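PDB 3PHS: cell wall surface anchor family protein from Streptococcus agalactiae, which serves as a minor pilin of the Gram-positive pathogen's cell-wall-anchored pilus and mediates adhesion to lung epithelial cells through an Ig-like domain. Local coordinates for residues H13-V18 and L121-I127; K151-V157 and E210-Y215; K110-V114 and I200-Y204. All blocks are in the same frame, centred on the assembly; numbering follows the deposited sequence.

Contact 1 (H13-V18 and L121-I127)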
loop_
_atom_site.group_PDB
_atom_site.type_symbol
_atom_site.label_atom_id
_atom_site.label_comp_id
_atom_site.label_asym_id
_atom_site.label_seq_id
_atom_site.Cartn_x
_atom_site.Cartn_y
_atom_site.Cartn_z
ATOM N N HIS A 13 -0.529 -26.164 -18.878
ATOM C CA HIS A 13 -1.446 -25.127 -19.386
ATOM C C HIS A 13 -0.764 -23.770 -19.431
ATOM O O HIS A 13 0.249 -23.552 -18.762
ATOM C CB HIS A 13 -2.704 -25.003 -18.507
ATOM C CG HIS A 13 -3.371 -26.309 -18.221
ATOM N ND1 HIS A 13 -3.982 -27.060 -19.199
ATOM C CD2 HIS A 13 -3.504 -27.007 -17.067
ATOM C CE1 HIS A 13 -4.463 -28.169 -18.661
ATOM N NE2 HIS A 13 -4.192 -28.157 -17.367
ATOM N N GLN A 14 -1.339 -22.868 -20.218
ATOM C CA GLN A 14 -0.855 -21.502 -20.344
ATOM C C GLN A 14 -1.646 -20.656 -19.386
ATOM O O GLN A 14 -2.850 -20.829 -19.262
ATOM C CB GLN A 14 -1.136 -20.990 -21.751
ATOM C CG GLN A 14 -0.508 -21.833 -22.832
ATOM C CD GLN A 14 0.968 -21.841 -22.695
ATOM O OE1 GLN A 14 1.558 -22.772 -22.132
ATOM N NE2 GLN A 14 1.597 -20.789 -23.197
ATOM N N LEU A 15 -0.970 -19.740 -18.715
ATOM C CA LEU A 15 -1.661 -18.742 -17.904
ATOM C C LEU A 15 -1.129 -17.374 -18.274
ATOM O O LEU A 15 0.087 -17.189 -18.363
ATOM C CB LEU A 15 -1.404 -19.011 -16.419
ATOM C CG LEU A 15 -1.883 -17.952 -15.431
ATOM C CD1 LEU A 15 -3.408 -17.803 -15.464
ATOM C CD2 LEU A 15 -1.410 -18.281 -14.006
ATOM N N THR A 16 -2.043 -16.418 -18.476
ATOM C CA THR A 16 -1.670 -15.046 -18.830
ATOM C C THR A 16 -2.313 -14.137 -17.818
ATOM O O THR A 16 -3.512 -14.200 -17.632
ATOM C CB THR A 16 -2.178 -14.649 -20.246
ATOM O OG1 THR A 16 -1.613 -15.532 -21.231
ATOM C CG2 THR A 16 -1.781 -13.193 -20.594
ATOM N N ILE A 17 -1.507 -13.312 -17.145
ATOM C CA ILE A 17 -2.029 -12.341 -16.184
ATOM C C ILE A 17 -1.993 -11.015 -16.898
ATOM O O ILE A 17 -0.937 -10.617 -17.379
ATOM C CB ILE A 17 -1.123 -12.245 -14.898
ATOM C CG1 ILE A 17 -0.953 -13.596 -14.169
ATOM C CG2 ILE A 17 -1.612 -11.158 -13.943
ATOM C CD1 ILE A 17 -2.062 -14.515 -14.216
ATOM N N VAL A 18 -3.134 -10.329 -16.978
ATOM C CA VAL A 18 -3.207 -9.054 -17.698
ATOM C C VAL A 18 -3.415 -7.941 -16.691
ATOM O O VAL A 18 -4.462 -7.862 -16.040
ATOM C CB VAL A 18 -4.341 -9.046 -18.772
ATOM C CG1 VAL A 18 -4.232 -7.826 -19.713
ATOM C CG2 VAL A 18 -4.299 -10.323 -19.614
ATOM N N LEU A 121 -6.119 -24.048 -12.293
ATOM C CA LEU A 121 -5.481 -24.222 -13.605
ATOM C C LEU A 121 -5.670 -25.640 -14.152
ATOM O O LEU A 121 -4.780 -26.502 -14.064
ATOM C CB LEU A 121 -3.998 -23.801 -13.590
ATOM C CG LEU A 121 -3.392 -23.596 -14.984
ATOM C CD1 LEU A 121 -3.924 -22.286 -15.623
ATOM C CD2 LEU A 121 -1.836 -23.626 -14.861
ATOM N N SER A 122 -6.870 -25.857 -14.688
ATOM C CA SER A 122 -7.275 -27.106 -15.313
ATOM C C SER A 122 -7.347 -27.012 -16.849
ATOM O O SER A 122 -7.648 -28.012 -17.532
ATOM C CB SER A 122 -8.675 -27.438 -14.799
ATOM O OG SER A 122 -9.579 -26.407 -15.161
ATOM N N GLU A 123 -7.074 -25.815 -17.370
ATOM C CA GLU A 123 -7.141 -25.450 -18.785
ATOM C C GLU A 123 -6.355 -24.141 -18.926
ATOM O O GLU A 123 -6.017 -23.527 -17.908
ATOM C CB GLU A 123 -8.603 -25.212 -19.207
ATOM C CG GLU A 123 -9.367 -24.193 -18.316
ATOM C CD GLU A 123 -10.795 -23.934 -18.779
ATOM O OE1 GLU A 123 -11.332 -24.767 -19.533
ATOM O OE2 GLU A 123 -11.376 -22.894 -18.391
ATOM N N ASP A 124 -6.076 -23.705 -20.160
ATOM C CA ASP A 124 -5.454 -22.378 -20.356
ATOM C C ASP A 124 -6.341 -21.289 -19.757
ATOM O O ASP A 124 -7.580 -21.335 -19.889
ATOM C CB ASP A 124 -5.236 -22.081 -21.831
ATOM C CG ASP A 124 -4.302 -23.064 -22.499
ATOM O OD1 ASP A 124 -4.374 -23.149 -23.732
ATOM O OD2 ASP A 124 -3.491 -23.718 -21.817
ATOM N N LYS A 125 -5.713 -20.295 -19.128
ATOM C CA LYS A 125 -6.459 -19.245 -18.425
ATOM C C LYS A 125 -5.920 -17.871 -18.755
ATOM O O LYS A 125 -4.702 -17.688 -18.873
ATOM C CB LYS A 125 -6.355 -19.445 -16.901
ATOM C CG LYS A 125 -7.113 -20.656 -16.316
ATOM C CD LYS A 125 -8.608 -20.393 -16.264
ATOM C CE LYS A 125 -9.359 -21.513 -15.511
ATOM N NZ LYS A 125 -10.808 -21.437 -15.865
ATOM N N VAL A 126 -6.837 -16.904 -18.851
ATOM C CA VAL A 126 -6.479 -15.483 -18.944
ATOM C C VAL A 126 -7.156 -14.776 -17.754
ATOM O O VAL A 126 -8.366 -14.869 -17.567
ATOM C CB VAL A 126 -6.894 -14.870 -20.290
ATOM C CG1 VAL A 126 -6.551 -13.363 -20.341
ATOM C CG2 VAL A 126 -6.216 -15.613 -21.462
ATOM N N ILE A 127 -6.367 -14.097 -16.934
ATOM C CA ILE A 127 -6.916 -13.528 -15.704
ATOM C C ILE A 127 -6.533 -12.059 -15.590
ATOM O O ILE A 127 -5.436 -11.663 -16.003
ATOM C CB ILE A 127 -6.474 -14.298 -14.427
ATOM C CG1 ILE A 127 -4.991 -14.235 -14.255
ATOM C CG2 ILE A 127 -6.980 -15.798 -14.394
ATOM C CD1 ILE A 127 -4.650 -13.936 -12.856
HETATM O O HOH W 1 -4.192 -26.703 -21.770
HETATM O O HOH W 2 -2.917 -17.841 -21.252
#

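Contact 2 (K151-V157 and E210-Y215)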
loop_
_atom_site.group_PDB
_atom_site.type_symbol
_atom_site.label_atom_id
_atom_site.label_comp_id
_atom_site.label_asym_id
_atom_site.label_seq_id
_atom_site.Cartn_x
_atom_site.Cartn_y
_atom_site.Cartn_z
ATOM N N LYS A 151 -1.493 26.806 17.878
ATOM C CA LYS A 151 -0.870 27.496 16.746
ATOM C C LYS A 151 -0.097 26.488 15.892
ATOM O O LYS A 151 0.427 25.510 16.419
ATOM C CB LYS A 151 0.071 28.600 17.236
ATOM C CG LYS A 151 1.231 28.079 18.071
ATOM C CD LYS A 151 2.267 29.159 18.390
ATOM C CE LYS A 151 3.492 28.523 19.039
ATOM N NZ LYS A 151 4.500 29.528 19.490
ATOM N N PRO A 152 -0.011 26.738 14.573
ATOM C CA PRO A 152 0.777 25.867 13.692
ATOM C C PRO A 152 2.217 25.683 14.170
ATOM O O PRO A 152 2.852 26.625 14.674
ATOM C CB PRO A 152 0.763 26.623 12.355
ATOM C CG PRO A 152 -0.459 27.465 12.409
ATOM C CD PRO A 152 -0.559 27.896 13.840
ATOM N N LEU A 153 2.726 24.468 14.017
ATOM C CA LEU A 153 4.066 24.156 14.429
ATOM C C LEU A 153 4.887 23.752 13.228
ATOM O O LEU A 153 4.552 22.771 12.547
ATOM C CB LEU A 153 4.080 23.004 15.415
ATOM C CG LEU A 153 4.154 23.250 16.903
ATOM C CD1 LEU A 153 4.514 21.913 17.494
ATOM C CD2 LEU A 153 5.211 24.311 17.251
ATOM N N ALA A 154 5.975 24.483 13.008
ATOM C CA ALA A 154 6.890 24.211 11.903
ATOM C C ALA A 154 8.023 23.265 12.286
ATOM O O ALA A 154 8.405 23.145 13.468
ATOM C CB ALA A 154 7.448 25.541 11.340
ATOM N N GLY A 155 8.559 22.568 11.292
ATOM C CA GLY A 155 9.727 21.732 11.509
ATOM C C GLY A 155 9.530 20.420 12.236
ATOM O O GLY A 155 10.511 19.802 12.648
ATOM N N VAL A 156 8.272 19.995 12.413
ATOM C CA VAL A 156 7.953 18.705 13.030
ATOM C C VAL A 156 8.086 17.598 11.977
ATOM O O VAL A 156 7.590 17.748 10.861
ATOM C CB VAL A 156 6.521 18.692 13.637
ATOM C CG1 VAL A 156 6.170 17.315 14.257
ATOM C CG2 VAL A 156 6.366 19.804 14.678
ATOM N N VAL A 157 8.724 16.502 12.361
ATOM C CA VAL A 157 9.123 15.438 11.427
ATOM C C VAL A 157 8.209 14.218 11.552
ATOM O O VAL A 157 7.986 13.689 12.642
ATOM C CB VAL A 157 10.619 15.057 11.628
ATOM C CG1 VAL A 157 11.052 13.877 10.710
ATOM C CG2 VAL A 157 11.504 16.294 11.409
ATOM N N GLU A 210 9.889 13.384 15.408
ATOM C CA GLU A 210 10.516 14.406 16.228
ATOM C C GLU A 210 9.679 15.674 16.212
ATOM O O GLU A 210 9.237 16.150 15.158
ATOM C CB GLU A 210 11.937 14.681 15.722
ATOM C CG GLU A 210 12.636 15.895 16.347
ATOM C CD GLU A 210 14.049 16.074 15.824
ATOM O OE1 GLU A 210 14.443 15.365 14.870
ATOM O OE2 GLU A 210 14.770 16.929 16.370
ATOM N N THR A 211 9.455 16.231 17.396
ATOM C CA THR A 211 8.739 17.487 17.464
ATOM C C THR A 211 9.626 18.621 17.959
ATOM O O THR A 211 10.787 18.396 18.275
ATOM C CB THR A 211 7.456 17.364 18.282
ATOM O OG1 THR A 211 6.689 18.555 18.118
ATOM C CG2 THR A 211 7.751 17.136 19.773
ATOM N N GLN A 212 9.076 19.831 17.992
ATOM C CA GLN A 212 9.826 21.016 18.406
ATOM C C GLN A 212 10.202 20.976 19.877
ATOM O O GLN A 212 9.571 20.287 20.690
ATOM C CB GLN A 212 9.017 22.271 18.162
ATOM C CG GLN A 212 9.097 22.855 16.771
ATOM C CD GLN A 212 8.688 24.322 16.767
ATOM O OE1 GLN A 212 8.754 24.996 17.804
ATOM N NE2 GLN A 212 8.248 24.823 15.612
ATOM N N SER A 213 11.240 21.733 20.214
ATOM C CA SER A 213 11.645 21.845 21.590
ATOM C C SER A 213 10.541 22.582 22.369
ATOM O O SER A 213 9.969 23.611 21.910
ATOM C CB SER A 213 13.034 22.498 21.725
ATOM O OG SER A 213 12.966 23.869 22.082
ATOM N N GLY A 214 10.208 21.997 23.507
ATOM C CA GLY A 214 9.177 22.520 24.375
ATOM C C GLY A 214 7.912 21.687 24.327
ATOM O O GLY A 214 7.023 21.881 25.155
ATOM N N TYR A 215 7.854 20.743 23.377
ATOM C CA TYR A 215 6.657 19.924 23.127
ATOM C C TYR A 215 6.907 18.429 23.248
ATOM O O TYR A 215 8.033 17.966 23.115
ATOM C CB TYR A 215 6.068 20.210 21.737
ATOM C CG TYR A 215 5.616 21.627 21.534
ATOM C CD1 TYR A 215 6.484 22.580 21.007
ATOM C CD2 TYR A 215 4.318 22.016 21.862
ATOM C CE1 TYR A 215 6.077 23.881 20.813
ATOM C CE2 TYR A 215 3.894 23.313 21.665
ATOM C CZ TYR A 215 4.776 24.235 21.152
ATOM O OH TYR A 215 4.377 25.508 20.952
HETATM O O HOH W 3 6.526 26.750 14.352
#

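Contact 3 (K110-V114 and I200-Y204)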
loop_
_atom_site.group_PDB
_atom_site.type_symbol
_atom_site.label_atom_id
_atom_site.label_comp_id
_atom_site.label_asym_id
_atom_site.label_seq_id
_atom_site.Cartn_x
_atom_site.Cartn_y
_atom_site.Cartn_z
ATOM N N LYS A 110 4.279 -8.286 -0.814
ATOM C CA LYS A 110 3.049 -8.222 -1.588
ATOM C C LYS A 110 2.712 -6.773 -1.886
ATOM O O LYS A 110 2.787 -5.916 -1.006
ATOM C CB LYS A 110 1.864 -8.866 -0.861
ATOM C CG LYS A 110 0.559 -8.748 -1.651
ATOM C CD LYS A 110 -0.591 -9.461 -0.958
ATOM C CE LYS A 110 -1.855 -9.427 -1.806
ATOM N NZ LYS A 110 -2.593 -8.104 -1.812
ATOM N N ASN A 111 2.366 -6.502 -3.140
ATOM C CA ASN A 111 1.818 -5.209 -3.511
ATOM C C ASN A 111 0.341 -5.224 -3.100
ATOM O O ASN A 111 -0.463 -5.946 -3.693
ATOM C CB ASN A 111 1.979 -4.988 -5.025
ATOM C CG ASN A 111 1.439 -3.632 -5.477
ATOM O OD1 ASN A 111 0.702 -2.983 -4.733
ATOM N ND2 ASN A 111 1.801 -3.210 -6.689
ATOM N N ARG A 112 -0.021 -4.466 -2.059
ATOM C CA ARG A 112 -1.397 -4.519 -1.549
ATOM C C ARG A 112 -2.432 -3.946 -2.538
ATOM O O ARG A 112 -3.631 -4.171 -2.380
ATOM C CB ARG A 112 -1.506 -3.795 -0.196
ATOM C CG ARG A 112 -1.466 -2.282 -0.321
ATOM C CD ARG A 112 -1.662 -1.612 1.043
ATOM N NE ARG A 112 -1.859 -0.165 0.900
ATOM C CZ ARG A 112 -2.297 0.620 1.880
ATOM N NH1 ARG A 112 -2.569 0.119 3.084
ATOM N NH2 ARG A 112 -2.450 1.909 1.659
ATOM N N ASN A 113 -1.969 -3.237 -3.562
ATOM C CA ASN A 113 -2.871 -2.604 -4.528
ATOM C C ASN A 113 -3.344 -3.563 -5.642
ATOM O O ASN A 113 -4.172 -3.203 -6.479
ATOM C CB ASN A 113 -2.231 -1.341 -5.087
ATOM C CG ASN A 113 -1.980 -0.313 -3.995
ATOM O OD1 ASN A 113 -2.879 0.003 -3.217
ATOM N ND2 ASN A 113 -0.746 0.159 -3.890
ATOM N N VAL A 114 -2.823 -4.787 -5.606
ATOM C CA VAL A 114 -3.281 -5.852 -6.467
ATOM C C VAL A 114 -3.881 -6.942 -5.576
ATOM O O VAL A 114 -3.208 -7.462 -4.684
ATOM C CB VAL A 114 -2.111 -6.427 -7.295
ATOM C CG1 VAL A 114 -2.612 -7.551 -8.243
ATOM C CG2 VAL A 114 -1.451 -5.299 -8.102
ATOM N N ILE A 200 -2.245 6.326 -3.466
ATOM C CA ILE A 200 -3.331 5.454 -3.874
ATOM C C ILE A 200 -4.286 5.317 -2.702
ATOM O O ILE A 200 -3.849 5.185 -1.545
ATOM C CB ILE A 200 -2.832 4.073 -4.354
ATOM C CG1 ILE A 200 -1.905 4.261 -5.553
ATOM C CG2 ILE A 200 -4.048 3.164 -4.696
ATOM C CD1 ILE A 200 -1.207 2.966 -6.035
ATOM N N HIS A 201 -5.585 5.355 -2.986
ATOM C CA HIS A 201 -6.595 5.289 -1.926
ATOM C C HIS A 201 -6.454 4.031 -1.054
ATOM O O HIS A 201 -6.105 2.940 -1.543
ATOM C CB HIS A 201 -8.019 5.487 -2.479
ATOM C CG HIS A 201 -8.510 4.375 -3.361
ATOM N ND1 HIS A 201 -9.228 3.304 -2.872
ATOM C CD2 HIS A 201 -8.407 4.180 -4.697
ATOM C CE1 HIS A 201 -9.533 2.488 -3.868
ATOM N NE2 HIS A 201 -9.056 3.001 -4.988
ATOM N N GLY A 202 -6.691 4.200 0.247
ATOM C CA GLY A 202 -6.468 3.120 1.222
ATOM C C GLY A 202 -5.990 3.648 2.556
ATOM O O GLY A 202 -6.009 4.865 2.800
ATOM N N ASP A 203 -5.519 2.743 3.413
ATOM C CA ASP A 203 -5.198 3.103 4.797
ATOM C C ASP A 203 -3.715 3.278 5.027
ATOM O O ASP A 203 -2.894 2.452 4.590
ATOM C CB ASP A 203 -5.778 2.056 5.765
ATOM C CG ASP A 203 -7.293 2.033 5.759
ATOM O OD1 ASP A 203 -7.914 3.022 5.302
ATOM O OD2 ASP A 203 -7.856 1.003 6.217
ATOM N N TYR A 204 -3.370 4.364 5.710
ATOM C CA TYR A 204 -1.988 4.720 5.974
ATOM C C TYR A 204 -1.806 5.082 7.443
ATOM O O TYR A 204 -2.773 5.228 8.182
ATOM C CB TYR A 204 -1.546 5.911 5.085
ATOM C CG TYR A 204 -1.550 5.599 3.603
ATOM C CD1 TYR A 204 -2.727 5.629 2.870
ATOM C CD2 TYR A 204 -0.368 5.249 2.941
ATOM C CE1 TYR A 204 -2.739 5.323 1.496
ATOM C CE2 TYR A 204 -0.363 4.942 1.552
ATOM C CZ TYR A 204 -1.555 4.984 0.852
ATOM O OH TYR A 204 -1.565 4.671 -0.487
HETATM O O HOH W 4 -0.655 1.665 -1.207
HETATM O O HOH W 5 -3.813 1.520 -1.334
#

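Contact 1 (H13-V18 and L121-I127)
The imidazole of H13 lies with one face over E123 CA and the carbonyl carbon of S122, a flat ring suited to covering the turn from L121 to D124. Beyond that turn, the first and last strands of the N-terminal domain, consistent with the Ig-like fold of this pilin, pair in parallel, 13-18 with 125-127, short-segment axes 4.8 Å and N-to-C directions 12° apart. Donors alternate in the backbone hydrogen bonds: K125 N to Q14 O (2.9 Å), T16 N to K125 O (3.0 Å), I127 N to T16 O (2.9 Å) and V18 N to I127 O (2.8 Å). Just before the strand, the short acid D124 continues the row with a side-chain acceptor, OD2 taking Q14 N at 2.8 Å, while H13 NE2 is hydrogen-bonded to D97. L15, I17 and I127, aliphatic as suits a buried layer, share one face, turned to the core with F92 and F117. K125 begins on that face, but its ammonium NZ turns away to salt bridges with E123 and E33. T16 and V126 occupy the other, more open face, where a hydroxyl suits: one water lies 2.7 Å from T16 OG1 and donates to K125 O at 3.0 Å.

Contact 2 (K151-V157 and E210-Y215)
Q212 makes the side-chain hydrogen bond of this contact: its long amide reaches across so that NE2 donates to A154 O at 2.7 Å and also to a water 2.9 Å away, which accepts from A154 N at 2.7 Å. V157 N donates to E210 O at 2.9 Å, and the return bond from E210 N to V157 O is weak at 3.4 Å. T188 OG1 serves L153 O and V156 N, while T211 OG1 pairs with N238. The backbone N of Q212 is buried here without a partner. Within 210-215, Y215 N donates to Q212 O at 3.2 Å, closing a type II turn whose third position demands the positive phi of G214; G155 likewise accommodates a positive phi. The turn presents Y215, and L153 CD1 sits 4.0 Å from its ring centroid over the face, a CH-pi contact that suits a branched aliphatic side chain. The loops meet at the end of the antiparallel pair 157-162 with 202-210, where V157 pairs with E210, in the prealbumin-like β-sandwich domain.

Contact 3 (K110-V114 and I200-Y204)
A single arginine makes the main polar connection, with both terminal nitrogens directed at one carbonyl: R112 NH1 and NH2 donate to D203 O at 2.8 and 3.0 Å. The same guanidinium turns its edge to the face of Y204, its CZ lying 4.7 Å from the ring centroid, a cation-pi contact that uses the length and charge of arginine. R112 NE also has a long, weak ion pair with E162. G202 suits its place, since its backbone angles call for glycine and a CB would crowd R112 NH2. N111 OD1 accepts from N113 N at 2.9 Å, an Asx turn within the type I turn from N111 to V114, which presents R112 and N113. One water gathers R112 NE (3.0 Å), N113 ND2 (3.1 Å) and Y204 OH (3.2 Å), while Y204 OH donates to I200 O at 2.6 Å. Small and partly hydrated, this is an interdomain contact between a β-turn of the N-terminal domain and the bend between strands 193-200 and 202-210 of the prealbumin-like domain.

From the N terminus, strand 13-21 opens contact 1, and the chain then builds most of the first domain, passing 110-114 before 121-127 returns to the first strand and closes that domain's loop of about a hundred residues. Contact 3 opened inside this loop and closes only at 200-204, so contacts 1 and 3 cross. Meanwhile 151-157 has opened contact 2, which closes last at 210-215 and therefore also crosses contact 3. Contacts 1 and 2 are in series, each within one domain, with their centres about 54 Å apart on opposite sides of the chain's centre. Contact 3, its centre about 3 Å from the centre of the chain, ties the two domains together.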